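Local atomic coordinates of uncharacterized aldehyde dehydrogenase AldY (Bacillus subtilis, PDB entry 4DNG), a protein that probably oxidises aldehydes to carboxylates with NAD+ as an aldehyde dehydrogenase, and may help protect cells against stress from ethanol and related compounds. Residues 81-86 with 104-109. Residues are numbered along the deposited sequence; the frame is centred on the assembly and turned at random.
Sequences ENRDDI and ELEQTI
Arg83 meets Glu106 through a salt bridge, with NH2 2.9 Å from OE2. The carboxylate oxygen comes to the edge of the guanidinium, near its plane. The guanidinium and carboxylate planes are 24° apart, nearly coplanar. As a hydrogen bond the pair is weak, because the N-H to acceptor angle is only 120°. Arg83 CG lies between its own backbone N and carbonyl carbon (chi1 58°), and the chain then bends at chi3 on the way to the guanidinium, which ends nearer the other helix. On the other nitrogen, NH1 lies 3.9 Å from Ile109 CD1, and these two side chains cross at about a right angle. An alanine in place of Arg83 would probably leave Glu106 without this charged mate and take away the NH1 contact of Ile109 CD1. Closer to the backbone of Arg83, the CB of Leu105 is directed toward residues 81-86. Leu105 CD2 sits 3.7 Å from Arg83 CB and 3.5 Å from Arg83 O. The same methyl is 3.9 Å from Ile86 CB, and Leu105 CD1 touches Ile86 CG2. Ile86 and Leu105 are both buried and cross at about a right angle. Leu79 and Met157 add to the apolar surroundings of Ile86. The contact is plain helix-helix packing in the aldehyde dehydrogenase fold, away from the annotated sites. It joins the start of helix 83-94 to helix 98-118, by apolar contacts with a salt bridge on the more exposed side.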
ATOM      1  N   GLU A  81      26.593 -10.970 -22.445  1.00 66.31           N
ATOM      2  CA  GLU A  81      27.249 -11.140 -23.750  1.00 71.84           C
ATOM      3  C   GLU A  81      27.531  -9.783 -24.391  1.00 70.19           C
ATOM      4  O   GLU A  81      28.588  -9.566 -24.972  1.00 71.82           O
ATOM      5  CB  GLU A  81      26.362 -11.980 -24.690  1.00 76.00           C
ATOM      6  CG  GLU A  81      26.971 -12.264 -26.058  1.00 79.04           C
ATOM      7  CD  GLU A  81      28.282 -13.002 -25.942  1.00 83.48           C
ATOM      8  OE1 GLU A  81      28.329 -13.987 -25.175  1.00 93.44           O
ATOM      9  OE2 GLU A  81      29.264 -12.594 -26.598  1.00 80.12           O
ATOM     10  N   ASN A  82      26.589  -8.861 -24.228  1.00 68.77           N
ATOM     11  CA  ASN A  82      26.633  -7.576 -24.910  1.00 70.82           C
ATOM     12  C   ASN A  82      27.086  -6.429 -24.029  1.00 70.41           C
ATOM     13  O   ASN A  82      26.896  -5.265 -24.384  1.00 68.63           O
ATOM     14  CB  ASN A  82      25.263  -7.283 -25.533  1.00 65.29           C
ATOM     15  CG  ASN A  82      24.917  -8.266 -26.620  1.00 65.60           C
ATOM     16  OD1 ASN A  82      25.735  -8.522 -27.483  1.00 64.78           O
ATOM     17  ND2 ASN A  82      23.723  -8.856 -26.563  1.00 68.86           N
ATOM     18  N   ARG A  83      27.710  -6.766 -22.900  1.00 74.53           N
ATOM     19  CA  ARG A  83      28.000  -5.782 -21.855  1.00 77.97           C
ATOM     20  C   ARG A  83      28.756  -4.551 -22.362  1.00 77.31           C
ATOM     21  O   ARG A  83      28.443  -3.421 -21.990  1.00 74.94           O
ATOM     22  CB  ARG A  83      28.706  -6.433 -20.653  1.00 79.83           C
ATOM     23  CG  ARG A  83      30.015  -7.149 -20.947  1.00 79.73           C
ATOM     24  CD  ARG A  83      30.466  -8.008 -19.772  1.00 85.03           C
ATOM     25  NE  ARG A  83      30.766  -7.204 -18.589  1.00 99.67           N
ATOM     26  CZ  ARG A  83      30.035  -7.159 -17.470  1.00101.04           C
ATOM     27  NH1 ARG A  83      28.927  -7.899 -17.326  1.00 90.81           N
ATOM     28  NH2 ARG A  83      30.433  -6.369 -16.474  1.00 92.73           N
ATOM     29  N   ASP A  84      29.710  -4.761 -23.253  1.00 77.44           N
ATOM     30  CA  ASP A  84      30.573  -3.655 -23.680  1.00 83.16           C
ATOM     31  C   ASP A  84      29.828  -2.546 -24.422  1.00 80.68           C
ATOM     32  O   ASP A  84      29.944  -1.376 -24.066  1.00 76.90           O
ATOM     33  CB  ASP A  84      31.785  -4.182 -24.457  1.00 76.44           C
ATOM     34  CG  ASP A  84      32.762  -4.903 -23.556  1.00 81.82           C
ATOM     35  OD1 ASP A  84      32.802  -4.580 -22.352  1.00 81.99           O
ATOM     36  OD2 ASP A  84      33.499  -5.788 -24.031  1.00 94.52           O
ATOM     37  N   ASP A  85      29.051  -2.940 -25.429  1.00 82.72           N
ATOM     38  CA  ASP A  85      28.194  -2.036 -26.193  1.00 76.77           C
ATOM     39  C   ASP A  85      27.097  -1.384 -25.350  1.00 76.28           C
ATOM     40  O   ASP A  85      26.742  -0.228 -25.563  1.00 83.10           O
ATOM     41  CB  ASP A  85      27.570  -2.798 -27.362  1.00 77.87           C
ATOM     42  CG  ASP A  85      28.621  -3.377 -28.317  1.00 88.87           C
ATOM     43  OD1 ASP A  85      29.622  -2.675 -28.589  1.00 91.23           O
ATOM     44  OD2 ASP A  85      28.443  -4.526 -28.800  1.00 88.35           O
ATOM     45  N   ILE A  86      26.551  -2.131 -24.400  1.00 71.58           N
ATOM     46  CA  ILE A  86      25.469  -1.629 -23.574  1.00 68.22           C
ATOM     47  C   ILE A  86      26.024  -0.542 -22.665  1.00 71.58           C
ATOM     48  O   ILE A  86      25.429   0.532 -22.545  1.00 74.73           O
ATOM     49  CB  ILE A  86      24.775  -2.776 -22.799  1.00 64.82           C
ATOM     50  CG1 ILE A  86      24.176  -3.795 -23.790  1.00 67.38           C
ATOM     51  CG2 ILE A  86      23.710  -2.248 -21.866  1.00 61.68           C
ATOM     52  CD1 ILE A  86      23.581  -5.047 -23.163  1.00 69.50           C
ATOM     53  N   GLU A 104      25.908   0.048 -13.087  1.00 68.80           N
ATOM     54  CA  GLU A 104      24.497  -0.023 -13.413  1.00 68.53           C
ATOM     55  C   GLU A 104      24.144  -1.292 -14.208  1.00 67.98           C
ATOM     56  O   GLU A 104      23.143  -1.976 -13.883  1.00 63.23           O
ATOM     57  CB  GLU A 104      24.037   1.228 -14.150  1.00 70.65           C
ATOM     58  CG  GLU A 104      22.523   1.306 -14.206  1.00 84.81           C
ATOM     59  CD  GLU A 104      21.978   2.624 -14.733  1.00 95.11           C
ATOM     60  OE1 GLU A 104      22.677   3.669 -14.650  1.00 92.79           O
ATOM     61  OE2 GLU A 104      20.819   2.599 -15.218  1.00 94.00           O
ATOM     62  N   LEU A 105      24.950  -1.614 -15.228  1.00 59.88           N
ATOM     63  CA  LEU A 105      24.711  -2.834 -15.987  1.00 60.38           C
ATOM     64  C   LEU A 105      24.864  -4.051 -15.095  1.00 65.63           C
ATOM     65  O   LEU A 105      24.046  -4.975 -15.155  1.00 68.36           O
ATOM     66  CB  LEU A 105      25.613  -2.967 -17.213  1.00 66.10           C
ATOM     67  CG  LEU A 105      25.339  -4.174 -18.144  1.00 67.43           C
ATOM     68  CD1 LEU A 105      23.872  -4.325 -18.504  1.00 68.70           C
ATOM     69  CD2 LEU A 105      26.141  -4.031 -19.404  1.00 74.16           C
ATOM     70  N   GLU A 106      25.905  -4.049 -14.267  1.00 66.47           N
ATOM     71  CA  GLU A 106      26.074  -5.122 -13.283  1.00 70.67           C
ATOM     72  C   GLU A 106      24.876  -5.278 -12.343  1.00 69.38           C
ATOM     73  O   GLU A 106      24.347  -6.386 -12.193  1.00 75.12           O
ATOM     74  CB  GLU A 106      27.403  -5.007 -12.539  1.00 73.35           C
ATOM     75  CG  GLU A 106      28.517  -5.702 -13.319  1.00 88.88           C
ATOM     76  CD  GLU A 106      29.907  -5.209 -12.979  1.00108.81           C
ATOM     77  OE1 GLU A 106      30.079  -4.528 -11.946  1.00115.53           O
ATOM     78  OE2 GLU A 106      30.839  -5.507 -13.755  1.00124.08           O
ATOM     79  N   GLN A 107      24.412  -4.183 -11.751  1.00 66.10           N
ATOM     80  CA  GLN A 107      23.254  -4.254 -10.845  1.00 62.82           C
ATOM     81  C   GLN A 107      21.988  -4.779 -11.499  1.00 62.23           C
ATOM     82  O   GLN A 107      21.260  -5.554 -10.892  1.00 70.61           O
ATOM     83  CB  GLN A 107      22.994  -2.909 -10.221  1.00 65.24           C
ATOM     84  CG  GLN A 107      23.947  -2.578  -9.088  1.00 79.34           C
ATOM     85  CD  GLN A 107      23.677  -1.195  -8.514  1.00 98.50           C
ATOM     86  OE1 GLN A 107      24.262  -0.807  -7.505  1.00105.09           O
ATOM     87  NE2 GLN A 107      22.784  -0.440  -9.161  1.00101.43           N
ATOM     88  N   THR A 108      21.743  -4.354 -12.739  1.00 62.81           N
ATOM     89  CA  THR A 108      20.655  -4.846 -13.606  1.00 56.41           C
ATOM     90  C   THR A 108      20.692  -6.379 -13.798  1.00 61.20           C
ATOM     91  O   THR A 108      19.670  -7.053 -13.687  1.00 64.87           O
ATOM     92  CB  THR A 108      20.716  -4.102 -14.962  1.00 57.33           C
ATOM     93  OG1 THR A 108      20.625  -2.688 -14.722  1.00 61.35           O
ATOM     94  CG2 THR A 108      19.581  -4.510 -15.926  1.00 58.35           C
ATOM     95  N   ILE A 109      21.880  -6.912 -14.060  1.00 63.38           N
ATOM     96  CA  ILE A 109      22.124  -8.342 -14.110  1.00 67.46           C
ATOM     97  C   ILE A 109      21.867  -9.009 -12.751  1.00 70.67           C
ATOM     98  O   ILE A 109      21.193 -10.054 -12.666  1.00 69.08           O
ATOM     99  CB  ILE A 109      23.568  -8.593 -14.578  1.00 74.80           C
ATOM    100  CG1 ILE A 109      23.680  -8.269 -16.075  1.00 78.96           C
ATOM    101  CG2 ILE A 109      24.033 -10.008 -14.241  1.00 74.51           C
ATOM    102  CD1 ILE A 109      25.078  -7.900 -16.533  1.00 81.76           C
TER